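Local coordinates for protein arginase (PDB 4RHJ) that is of unknown function but has the arginase-deacetylase fold, having evolved without the binuclear manganese cluster that arginases are known for, at residues S149-Y154 / G188-V193; P172-P177 / R206-L211. All coordinates share one frame; numbering follows the deposited sequence.

Contact 1: residues S149-Y154 / G188-V193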
ATOM      1  N   SER A 149      15.923   2.016 -27.981  1.00 27.64           N
ATOM      2  CA  SER A 149      16.902   1.169 -28.673  1.00 22.56           C
ATOM      3  C   SER A 149      16.344  -0.179 -29.114  1.00 26.80           C
ATOM      4  O   SER A 149      16.615  -0.636 -30.221  1.00 21.17           O
ATOM      5  CB  SER A 149      18.115   0.921 -27.778  1.00 24.32           C
ATOM      6  OG  SER A 149      18.334   2.006 -26.895  1.00 23.02           O
ATOM      7  N   MET A 150      15.577  -0.810 -28.227  1.00 24.49           N
ATOM      8  CA  MET A 150      15.073  -2.174 -28.425  1.00 28.50           C
ATOM      9  C   MET A 150      13.997  -2.265 -29.506  1.00 19.90           C
ATOM     10  O   MET A 150      13.987  -3.198 -30.324  1.00 18.43           O
ATOM     11  CB  MET A 150      14.520  -2.727 -27.105  1.00 28.05           C
ATOM     12  CG  MET A 150      15.564  -2.900 -25.989  1.00 25.19           C
ATOM     13  SD  MET A 150      14.809  -3.427 -24.433  1.00 19.03           S
ATOM     14  CE  MET A 150      14.274  -5.084 -24.842  1.00 23.01           C
ATOM     15  N   VAL A 151      13.090  -1.302 -29.505  1.00 19.67           N
ATOM     16  CA  VAL A 151      12.100  -1.210 -30.564  1.00 16.69           C
ATOM     17  C   VAL A 151      12.747  -0.765 -31.887  1.00 20.64           C
ATOM     18  O   VAL A 151      12.249  -1.092 -32.961  1.00 24.59           O
ATOM     19  CB  VAL A 151      10.951  -0.251 -30.174  1.00 22.46           C
ATOM     20  CG1 VAL A 151      11.493   1.078 -29.875  1.00 20.01           C
ATOM     21  CG2 VAL A 151       9.907  -0.146 -31.287  1.00 20.50           C
ATOM     22  N   GLU A 152      13.872  -0.050 -31.831  1.00 28.63           N
ATOM     23  CA  GLU A 152      14.537   0.355 -33.077  1.00 25.06           C
ATOM     24  C   GLU A 152      15.364  -0.761 -33.717  1.00 24.55           C
ATOM     25  O   GLU A 152      15.523  -0.788 -34.937  1.00 19.36           O
ATOM     26  CB  GLU A 152      15.405   1.586 -32.847  1.00 26.53           C
ATOM     27  CG  GLU A 152      14.595   2.865 -32.908  1.00 22.02           C
ATOM     28  CD  GLU A 152      15.441   4.076 -33.100  1.00 24.64           C
ATOM     29  OE1 GLU A 152      16.528   4.129 -32.493  1.00 32.29           O
ATOM     30  OE2 GLU A 152      15.018   4.974 -33.853  1.00 30.75           O
ATOM     31  N   ALA A 153      15.869  -1.678 -32.894  1.00 19.63           N
ATOM     32  CA  ALA A 153      16.487  -2.914 -33.368  1.00 13.35           C
ATOM     33  C   ALA A 153      15.473  -3.830 -34.044  1.00 32.38           C
ATOM     34  O   ALA A 153      15.822  -4.637 -34.906  1.00 24.16           O
ATOM     35  CB  ALA A 153      17.122  -3.625 -32.244  1.00 19.24           C
ATOM     36  N   TYR A 154      14.216  -3.703 -33.630  1.00 26.52           N
ATOM     37  CA  TYR A 154      13.132  -4.540 -34.143  1.00 27.97           C
ATOM     38  C   TYR A 154      12.687  -4.066 -35.510  1.00 26.41           C
ATOM     39  O   TYR A 154      12.483  -4.865 -36.428  1.00 25.12           O
ATOM     40  CB  TYR A 154      11.936  -4.533 -33.180  1.00 39.67           C
ATOM     41  CG  TYR A 154      10.923  -5.608 -33.473  1.00 25.04           C
ATOM     42  CD1 TYR A 154       9.999  -5.460 -34.496  1.00 26.75           C
ATOM     43  CD2 TYR A 154      10.898  -6.775 -32.733  1.00 30.60           C
ATOM     44  CE1 TYR A 154       9.086  -6.442 -34.769  1.00 38.67           C
ATOM     45  CE2 TYR A 154       9.983  -7.769 -33.001  1.00 25.75           C
ATOM     46  CZ  TYR A 154       9.084  -7.598 -34.017  1.00 28.88           C
ATOM     47  OH  TYR A 154       8.175  -8.589 -34.282  1.00 26.93           O
ATOM     48  N   GLY A 188       7.843   7.766 -36.689  1.00 32.81           N
ATOM     49  CA  GLY A 188       6.797   6.988 -37.323  1.00 21.17           C
ATOM     50  C   GLY A 188       7.095   5.508 -37.309  1.00 15.32           C
ATOM     51  O   GLY A 188       6.767   4.787 -38.247  1.00 34.47           O
ATOM     52  N   LEU A 189       7.748   5.060 -36.247  1.00 20.52           N
ATOM     53  CA  LEU A 189       8.004   3.644 -36.033  1.00 26.35           C
ATOM     54  C   LEU A 189       6.808   3.071 -35.294  1.00 25.51           C
ATOM     55  O   LEU A 189       6.490   1.894 -35.392  1.00 24.72           O
ATOM     56  CB  LEU A 189       9.300   3.435 -35.239  1.00 28.86           C
ATOM     57  CG  LEU A 189      10.596   4.001 -35.844  1.00 25.12           C
ATOM     58  CD1 LEU A 189      11.775   3.728 -34.938  1.00 39.11           C
ATOM     59  CD2 LEU A 189      10.867   3.432 -37.227  1.00 40.64           C
ATOM     60  N   LEU A 190       6.127   3.955 -34.578  1.00 32.01           N
ATOM     61  CA  LEU A 190       5.007   3.586 -33.735  1.00 32.58           C
ATOM     62  C   LEU A 190       3.682   3.780 -34.445  1.00 41.05           C
ATOM     63  O   LEU A 190       3.310   4.904 -34.783  1.00 48.44           O
ATOM     64  CB  LEU A 190       5.037   4.409 -32.451  1.00 23.80           C
ATOM     65  CG  LEU A 190       5.479   3.645 -31.212  1.00 24.81           C
ATOM     66  CD1 LEU A 190       6.541   2.619 -31.570  1.00 31.37           C
ATOM     67  CD2 LEU A 190       5.969   4.597 -30.133  1.00 24.30           C
ATOM     68  N   LYS A 191       2.965   2.684 -34.662  1.00 36.24           N
ATOM     69  CA  LYS A 191       1.639   2.766 -35.260  1.00 49.86           C
ATOM     70  C   LYS A 191       0.586   3.033 -34.172  1.00 38.66           C
ATOM     71  O   LYS A 191      -0.610   3.107 -34.457  1.00 31.14           O
ATOM     72  CB  LYS A 191       1.313   1.485 -36.032  1.00 42.67           C
ATOM     73  CG  LYS A 191       0.602   1.702 -37.368  1.00 44.70           C
ATOM     74  CD  LYS A 191       1.569   2.129 -38.477  1.00 45.43           C
ATOM     75  CE  LYS A 191       0.883   2.098 -39.847  1.00 46.88           C
ATOM     76  NZ  LYS A 191       1.768   2.472 -40.997  1.00 29.52           N
ATOM     77  N   GLY A 192       1.040   3.179 -32.926  1.00 36.10           N
ATOM     78  CA  GLY A 192       0.149   3.499 -31.820  1.00 32.26           C
ATOM     79  C   GLY A 192       0.779   3.429 -30.439  1.00 23.44           C
ATOM     80  O   GLY A 192       1.686   2.637 -30.218  1.00 21.87           O
ATOM     81  N   VAL A 193       0.289   4.263 -29.521  1.00 19.98           N
ATOM     82  CA  VAL A 193       0.716   4.235 -28.122  1.00 24.43           C
ATOM     83  C   VAL A 193      -0.457   4.127 -27.153  1.00 21.60           C
ATOM     84  O   VAL A 193      -1.356   4.957 -27.148  1.00 26.35           O
ATOM     85  CB  VAL A 193       1.530   5.490 -27.738  1.00 29.34           C
ATOM     86  CG1 VAL A 193       1.860   5.479 -26.246  1.00 27.89           C
ATOM     87  CG2 VAL A 193       2.805   5.582 -28.561  1.00 21.29           C
TER
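With CG opposite its carbonyl carbon (chi1 -83°) and the chain extended from there, Glu152 runs out along the flank of its helix, and Leu189, whose CG takes the same setting (chi1 -59°), sends its own side chain across it at about a right angle. The touching is done by a single methyl: Leu189 CD1 lies 3.6 Å from Glu152 CG and equally 3.6 Å from Glu152 OE2. The methyl thus lies against both the aliphatic stem and one carboxylate oxygen, while the other oxygen, Glu152 OE1, is hydrogen-bonded to Tyr120 OH. A second, looser meeting lies alongside, where Val151 CG2 faces Leu190 CD1 at 4.4 Å. No hydrogen bond crosses between 149-154 and 188-193, which illustrates how a helix can pack beside a turn by van der Waals contact. The turn opens at Gly188, whose positive phi closes the preceding helix 180-186 in a Schellman motif; the chain then passes into strand 190-196. Val151 and Leu190 both rest on Leu184 of helix 180-186, while strand 163-168 supplies Ile163 to Val151 and Ile165 to Leu190, and helix 116-131 flanks helix 148-157 at Ser149 and Ala153.

Contact 2: residues P172-P177 / R206-L211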
ATOM      1  N   PRO A 172       3.239  10.780 -19.007  1.00 25.96           N
ATOM      2  CA  PRO A 172       3.239  10.338 -20.406  1.00 14.54           C
ATOM      3  C   PRO A 172       4.642  10.212 -20.963  1.00 18.98           C
ATOM      4  O   PRO A 172       4.844   9.418 -21.869  1.00 22.21           O
ATOM      5  CB  PRO A 172       2.459  11.441 -21.128  1.00 20.20           C
ATOM      6  CG  PRO A 172       1.629  12.068 -20.096  1.00 27.23           C
ATOM      7  CD  PRO A 172       2.418  11.989 -18.815  1.00 34.23           C
ATOM      8  N   SER A 173       5.582  10.988 -20.427  1.00 15.22           N
ATOM      9  CA  SER A 173       6.981  10.938 -20.842  1.00 23.32           C
ATOM     10  C   SER A 173       7.113  11.184 -22.352  1.00 19.70           C
ATOM     11  O   SER A 173       7.690  10.384 -23.080  1.00 15.19           O
ATOM     12  CB  SER A 173       7.603   9.595 -20.451  1.00 25.75           C
ATOM     13  OG  SER A 173       9.019   9.651 -20.424  1.00 28.37           O
ATOM     14  N   VAL A 174       6.569  12.309 -22.806  1.00 28.73           N
ATOM     15  CA  VAL A 174       6.504  12.631 -24.230  1.00 35.57           C
ATOM     16  C   VAL A 174       6.669  14.122 -24.541  1.00 21.99           C
ATOM     17  O   VAL A 174       6.894  14.499 -25.695  1.00 30.42           O
ATOM     18  CB  VAL A 174       5.166  12.171 -24.842  1.00 23.16           C
ATOM     19  CG1 VAL A 174       5.112  10.646 -24.960  1.00 21.46           C
ATOM     20  CG2 VAL A 174       4.010  12.700 -24.018  1.00 27.07           C
ATOM     21  N   SER A 175       6.546  14.964 -23.520  1.00 32.47           N
ATOM     22  CA  SER A 175       6.706  16.408 -23.683  1.00 27.94           C
ATOM     23  C   SER A 175       8.120  16.737 -24.117  1.00 21.06           C
ATOM     24  O   SER A 175       8.332  17.668 -24.878  1.00 28.29           O
ATOM     25  CB  SER A 175       6.381  17.143 -22.384  1.00 25.79           C
ATOM     26  OG  SER A 175       7.545  17.710 -21.813  1.00 20.72           O
ATOM     27  N   ASP A 176       9.072  15.948 -23.626  1.00 29.88           N
ATOM     28  CA  ASP A 176      10.499  16.116 -23.911  1.00 33.61           C
ATOM     29  C   ASP A 176      10.898  15.302 -25.150  1.00 26.98           C
ATOM     30  O   ASP A 176      10.731  14.080 -25.175  1.00 23.33           O
ATOM     31  CB  ASP A 176      11.326  15.698 -22.685  1.00 28.65           C
ATOM     32  CG  ASP A 176      12.822  15.903 -22.866  1.00 24.98           C
ATOM     33  OD1 ASP A 176      13.591  15.376 -22.035  1.00 30.06           O
ATOM     34  OD2 ASP A 176      13.234  16.580 -23.828  1.00 27.81           O
ATOM     35  N   PRO A 177      11.397  15.988 -26.193  1.00 24.35           N
ATOM     36  CA  PRO A 177      11.852  15.388 -27.460  1.00 24.83           C
ATOM     37  C   PRO A 177      12.970  14.345 -27.316  1.00 25.79           C
ATOM     38  O   PRO A 177      13.198  13.550 -28.225  1.00 23.40           O
ATOM     39  CB  PRO A 177      12.347  16.599 -28.269  1.00 31.44           C
ATOM     40  CG  PRO A 177      12.363  17.761 -27.308  1.00 42.80           C
ATOM     41  CD  PRO A 177      11.336  17.455 -26.279  1.00 40.27           C
ATOM     42  N   ARG A 206      -0.759  16.692 -23.161  1.00 23.31           N
ATOM     43  CA  ARG A 206      -2.103  16.610 -23.744  1.00 30.52           C
ATOM     44  C   ARG A 206      -2.199  17.147 -25.168  1.00 27.65           C
ATOM     45  O   ARG A 206      -3.075  16.739 -25.940  1.00 30.17           O
ATOM     46  CB  ARG A 206      -3.103  17.346 -22.865  1.00 25.95           C
ATOM     47  CG  ARG A 206      -3.319  16.680 -21.537  1.00 23.17           C
ATOM     48  CD  ARG A 206      -4.484  17.285 -20.783  1.00 38.13           C
ATOM     49  NE  ARG A 206      -4.287  18.697 -20.458  1.00 48.42           N
ATOM     50  CZ  ARG A 206      -3.574  19.142 -19.423  1.00 36.11           C
ATOM     51  NH1 ARG A 206      -2.970  18.289 -18.610  1.00 31.30           N
ATOM     52  NH2 ARG A 206      -3.457  20.445 -19.205  1.00 32.01           N
ATOM     53  N   LYS A 207      -1.316  18.068 -25.527  1.00 29.03           N
ATOM     54  CA  LYS A 207      -1.331  18.559 -26.896  1.00 33.09           C
ATOM     55  C   LYS A 207      -0.709  17.499 -27.796  1.00 27.58           C
ATOM     56  O   LYS A 207      -1.247  17.186 -28.855  1.00 28.09           O
ATOM     57  CB  LYS A 207      -0.612  19.908 -27.030  1.00 22.87           C
ATOM     58  CG  LYS A 207       0.832  19.947 -26.572  1.00 30.91           C
ATOM     59  CD  LYS A 207       1.458  21.321 -26.786  1.00 21.66           C
ATOM     60  CE  LYS A 207       1.226  22.255 -25.610  1.00 29.17           C
ATOM     61  NZ  LYS A 207      -0.207  22.544 -25.336  1.00 29.61           N
ATOM     62  N   VAL A 208       0.391  16.913 -27.340  1.00 34.82           N
ATOM     63  CA  VAL A 208       1.085  15.875 -28.093  1.00 26.78           C
ATOM     64  C   VAL A 208       0.238  14.604 -28.166  1.00 40.57           C
ATOM     65  O   VAL A 208       0.482  13.733 -29.003  1.00 30.82           O
ATOM     66  CB  VAL A 208       2.465  15.547 -27.473  1.00 17.38           C
ATOM     67  CG1 VAL A 208       2.352  14.386 -26.538  1.00 30.37           C
ATOM     68  CG2 VAL A 208       3.478  15.223 -28.545  1.00 25.20           C
ATOM     69  N   ARG A 209      -0.758  14.502 -27.292  1.00 30.01           N
ATOM     70  CA  ARG A 209      -1.642  13.338 -27.268  1.00 37.25           C
ATOM     71  C   ARG A 209      -2.636  13.332 -28.426  1.00 35.69           C
ATOM     72  O   ARG A 209      -2.639  12.407 -29.230  1.00 35.36           O
ATOM     73  CB  ARG A 209      -2.405  13.265 -25.945  1.00 26.07           C
ATOM     74  CG  ARG A 209      -1.659  12.573 -24.813  1.00 36.59           C
ATOM     75  CD  ARG A 209      -2.458  12.717 -23.529  1.00 31.64           C
ATOM     76  NE  ARG A 209      -1.960  11.892 -22.436  1.00 25.66           N
ATOM     77  CZ  ARG A 209      -2.624  11.683 -21.303  1.00 26.42           C
ATOM     78  NH1 ARG A 209      -3.818  12.229 -21.117  1.00 24.14           N
ATOM     79  NH2 ARG A 209      -2.098  10.921 -20.356  1.00 25.80           N
ATOM     80  N   LYS A 210      -3.484  14.352 -28.515  1.00 42.59           N
ATOM     81  CA  LYS A 210      -4.506  14.360 -29.559  1.00 31.20           C
ATOM     82  C   LYS A 210      -3.910  14.697 -30.924  1.00 44.65           C
ATOM     83  O   LYS A 210      -4.603  14.661 -31.941  1.00 38.70           O
ATOM     84  CB  LYS A 210      -5.624  15.344 -29.212  1.00 47.73           C
ATOM     85  CG  LYS A 210      -5.373  16.780 -29.650  1.00 44.63           C
ATOM     86  CD  LYS A 210      -6.565  17.663 -29.305  1.00 35.32           C
ATOM     87  CE  LYS A 210      -7.859  17.078 -29.838  1.00 33.06           C
ATOM     88  NZ  LYS A 210      -9.040  17.869 -29.417  1.00 40.25           N
ATOM     89  N   LEU A 211      -2.622  15.025 -30.938  1.00 49.76           N
ATOM     90  CA  LEU A 211      -1.916  15.333 -32.175  1.00 50.30           C
ATOM     91  C   LEU A 211      -1.276  14.079 -32.757  1.00 52.37           C
ATOM     92  O   LEU A 211      -1.058  13.994 -33.968  1.00 38.09           O
ATOM     93  CB  LEU A 211      -0.859  16.413 -31.946  1.00 49.54           C
ATOM     94  CG  LEU A 211      -1.217  17.811 -32.454  1.00 46.27           C
ATOM     95  CD1 LEU A 211      -0.533  18.877 -31.617  1.00 36.94           C
ATOM     96  CD2 LEU A 211      -0.823  17.941 -33.920  1.00 48.15           C
TER
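Pro172 brings its ring up to the end of Arg209: Pro172 CG stands 3.9 Å from Arg209 NH2, an oblique approach to the guanidinium with the two side chains crossing at about a right angle. Arg209 gets there by a long reach, its chain extended from CG to NE (chi2 173°, chi3 170°). The buried guanidinium is well provided with partners elsewhere, since NH2 is hydrogen-bonded to Asn198 OD1 and salt-bridged to Asp218, Tyr216 adds a cation-pi contact, and NH1 makes a weak hydrogen bond to Tyr75 OH of the second subunit. Those interactions fix the group against which the proline packs.

At Ser173 the backbone adopts left-handed helical angles, and the chain bends so that Val174 again points at the helix. The setting is the repeated beta-alpha-beta crossover of the arginase-deacetylase fold: this loop leaves the parallel sheet after strand 163-168 and leads into helix 180-186, whereas helix 203-211 follows later, between strands 190-196 and 215-217. Val174 meets that helix methyl to methyl. Its CG2, placed between the backbone N and carbonyl carbon, presses to 3.5 Å from Val208 CG1, tighter than usual for two carbons, and the same Val208 methyl lies 4.0 Å from Val174 CB. Val208 itself sits off a staggered rotamer (chi1 94°), a setting that may reflect the tight packing. On the sides turned to helix 180-186, Val174 touches Leu181 and Val208 touches Arg182.

Further on, Ser175 touches Glu204 and Asp205, earlier in the helix, and the backbone carbonyl of Asp176 accepts a hydrogen bond from Ser179 OG.

In the fold
Contacts 1 and 2 interleave along the chain: 149-154 and 172-177 come first, and each then meets a segment from beyond helix 180-186. That helix links them. The loop of contact 2 leads into its start and contributes to packing on Leu181, whereas the turn of contact 1 follows its end and packs on Leu184. Their centres are 16 Å apart and their nearest atoms about 6 Å, so they do not touch. Contact 1 lies away from the metal site. Contact 2 is nearer, the side chain of Pro172 being about 9 Å from that of Asp244, a residue seen to bind manganese in this protein, though none is bound to this chain.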